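Side-chain contact in alanine racemase (Oenococcus oeni PSU-1, PDB 3HUR), which belongs to the alanine racemase family of two-domain proteins, built from a TIM-barrel domain and a mainly beta-strand C-terminal domain: residues F55-S60 / E380-N385. Numbering follows the deposited sequence.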
loop_
_atom_site.group_PDB
_atom_site.type_symbol
_atom_site.label_atom_id
_atom_site.label_comp_id
_atom_site.label_asym_id
_atom_site.label_seq_id
_atom_site.Cartn_x
_atom_site.Cartn_y
_atom_site.Cartn_z
ATOM N N PHE A 55 -8.730 33.588 -13.252
ATOM C CA PHE A 55 -7.990 34.734 -12.767
ATOM C C PHE A 55 -7.938 35.870 -13.801
ATOM O O PHE A 55 -7.871 37.035 -13.396
ATOM C CB PHE A 55 -6.563 34.367 -12.361
ATOM C CG PHE A 55 -6.464 33.328 -11.285
ATOM C CD1 PHE A 55 -7.420 33.196 -10.334
ATOM C CD2 PHE A 55 -5.380 32.475 -11.245
ATOM C CE1 PHE A 55 -7.290 32.235 -9.352
ATOM C CE2 PHE A 55 -5.251 31.532 -10.278
ATOM C CZ PHE A 55 -6.203 31.398 -9.339
ATOM N N GLN A 56 -7.920 35.534 -15.100
ATOM C CA GLN A 56 -7.870 36.551 -16.192
ATOM C C GLN A 56 -9.181 37.334 -16.275
ATOM O O GLN A 56 -9.191 38.534 -16.473
ATOM C CB GLN A 56 -7.592 35.910 -17.560
ATOM C CG GLN A 56 -7.226 36.903 -18.644
ATOM C CD GLN A 56 -6.790 36.244 -19.959
ATOM O OE1 GLN A 56 -5.602 36.078 -20.221
ATOM N NE2 GLN A 56 -7.750 35.867 -20.782
ATOM N N GLU A 57 -10.288 36.647 -16.056
ATOM C CA GLU A 57 -11.582 37.227 -16.263
ATOM C C GLU A 57 -11.941 38.141 -15.125
ATOM O O GLU A 57 -12.706 39.099 -15.315
ATOM C CB GLU A 57 -12.649 36.136 -16.439
ATOM C CG GLU A 57 -14.047 36.422 -15.760
ATOM C CD GLU A 57 -14.961 37.316 -16.579
ATOM O OE1 GLU A 57 -14.598 37.610 -17.722
ATOM O OE2 GLU A 57 -16.053 37.706 -16.091
ATOM N N THR A 58 -11.451 37.819 -13.941
ATOM C CA THR A 58 -11.754 38.612 -12.758
ATOM C C THR A 58 -10.650 39.621 -12.487
ATOM O O THR A 58 -10.748 40.408 -11.569
ATOM C CB THR A 58 -11.874 37.735 -11.514
ATOM O OG1 THR A 58 -10.668 36.946 -11.363
ATOM C CG2 THR A 58 -13.101 36.870 -11.618
ATOM N N ALA A 59 -9.580 39.565 -13.261
ATOM C CA ALA A 59 -8.472 40.505 -13.119
ATOM C C ALA A 59 -7.775 40.354 -11.762
ATOM O O ALA A 59 -7.099 41.276 -11.296
ATOM C CB ALA A 59 -8.957 41.933 -13.309
ATOM N N SER A 60 -7.911 39.174 -11.162
ATOM C CA SER A 60 -7.443 38.948 -9.812
ATOM C C SER A 60 -6.003 38.527 -9.785
ATOM O O SER A 60 -5.392 38.497 -8.700
ATOM C CB SER A 60 -8.352 37.965 -9.087
ATOM O OG SER A 60 -8.234 36.674 -9.628
ATOM N N GLU A 380 -19.256 29.004 -15.013
ATOM C CA GLU A 380 -20.227 29.202 -16.107
ATOM C C GLU A 380 -19.631 30.182 -17.125
ATOM O O GLU A 380 -19.492 29.839 -18.323
ATOM C CB GLU A 380 -21.523 29.780 -15.485
ATOM C CG GLU A 380 -22.900 29.526 -16.125
ATOM C CD GLU A 380 -24.081 30.247 -15.316
ATOM O OE1 GLU A 380 -23.847 31.217 -14.518
ATOM O OE2 GLU A 380 -25.262 29.839 -15.488
ATOM N N VAL A 381 -19.221 31.363 -16.628
ATOM C CA VAL A 381 -18.703 32.451 -17.468
ATOM C C VAL A 381 -17.468 32.062 -18.282
ATOM O O VAL A 381 -17.338 32.484 -19.440
ATOM C CB VAL A 381 -18.324 33.728 -16.624
ATOM C CG1 VAL A 381 -17.497 34.728 -17.470
ATOM C CG2 VAL A 381 -19.573 34.408 -15.988
ATOM N N ILE A 382 -16.549 31.269 -17.714
ATOM C CA ILE A 382 -15.340 30.892 -18.481
ATOM C C ILE A 382 -15.513 29.623 -19.333
ATOM O O ILE A 382 -14.593 29.212 -20.046
ATOM C CB ILE A 382 -14.084 30.819 -17.585
ATOM C CG1 ILE A 382 -14.196 29.679 -16.571
ATOM C CG2 ILE A 382 -13.904 32.121 -16.852
ATOM C CD1 ILE A 382 -12.878 29.210 -16.068
ATOM N N GLY A 383 -16.697 29.022 -19.275
ATOM C CA GLY A 383 -17.039 27.891 -20.146
ATOM C C GLY A 383 -16.550 26.542 -19.648
ATOM O O GLY A 383 -16.268 25.653 -20.446
ATOM N N ALA A 384 -16.439 26.387 -18.331
ATOM C CA ALA A 384 -15.896 25.175 -17.731
ATOM C C ALA A 384 -16.960 24.415 -16.944
ATOM O O ALA A 384 -16.667 23.346 -16.440
ATOM C CB ALA A 384 -14.739 25.526 -16.827
ATOM N N ASN A 385 -18.174 24.970 -16.833
ATOM C CA ASN A 385 -19.291 24.379 -16.053
ATOM C C ASN A 385 -20.344 23.853 -16.984
ATOM O O ASN A 385 -21.255 24.596 -17.360
ATOM C CB ASN A 385 -19.971 25.404 -15.136
#
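E57 reaches across to V381 and I382 with different parts of its side chain. Its carboxylate meets one methyl branch of V381. E57 OE2 lies 3.6 Å from V381 CG1. E57 CD is 3.7 Å from V381 CG1. The two side chains cross at about a right angle. At chi1 167° V381 turns CG1 away from its own N, which places this branch, not CG2, against the acid. The E57 chain bends at chi2 (82°), between its two points of contact. Nearer the backbone, E57 CB sits 4.2 Å from I382 CG2. The touch is thus aliphatic at the base of the glutamate and polar against methyl at its end. All of it is van der Waals contact, small in area and at the surface.

The contact joins the end of helix 48-57, in the TIM-barrel domain, to the end of helix 377-381, near the C-terminus of the chain. Both helices close with a Schellman motif. In the first, A59 has positive phi, and S60 N bonds to F55 O at 3.1 Å. In the second, G383 takes the positive phi, and its N bonds to E380 O at 3.1 Å.

The end of helix 48-57 has a side-chain bond as well: S60 OG donates to T58 OG1 at 3.0 Å. T58 OG1 also bonds to A54 O, one turn back along the helix. E57 and T58 both touch L378 of helix 377-381, and I382 packs on L16 of helix 16-30. G383 O accepts a hydrogen bond from Q77 NE2 of the second subunit.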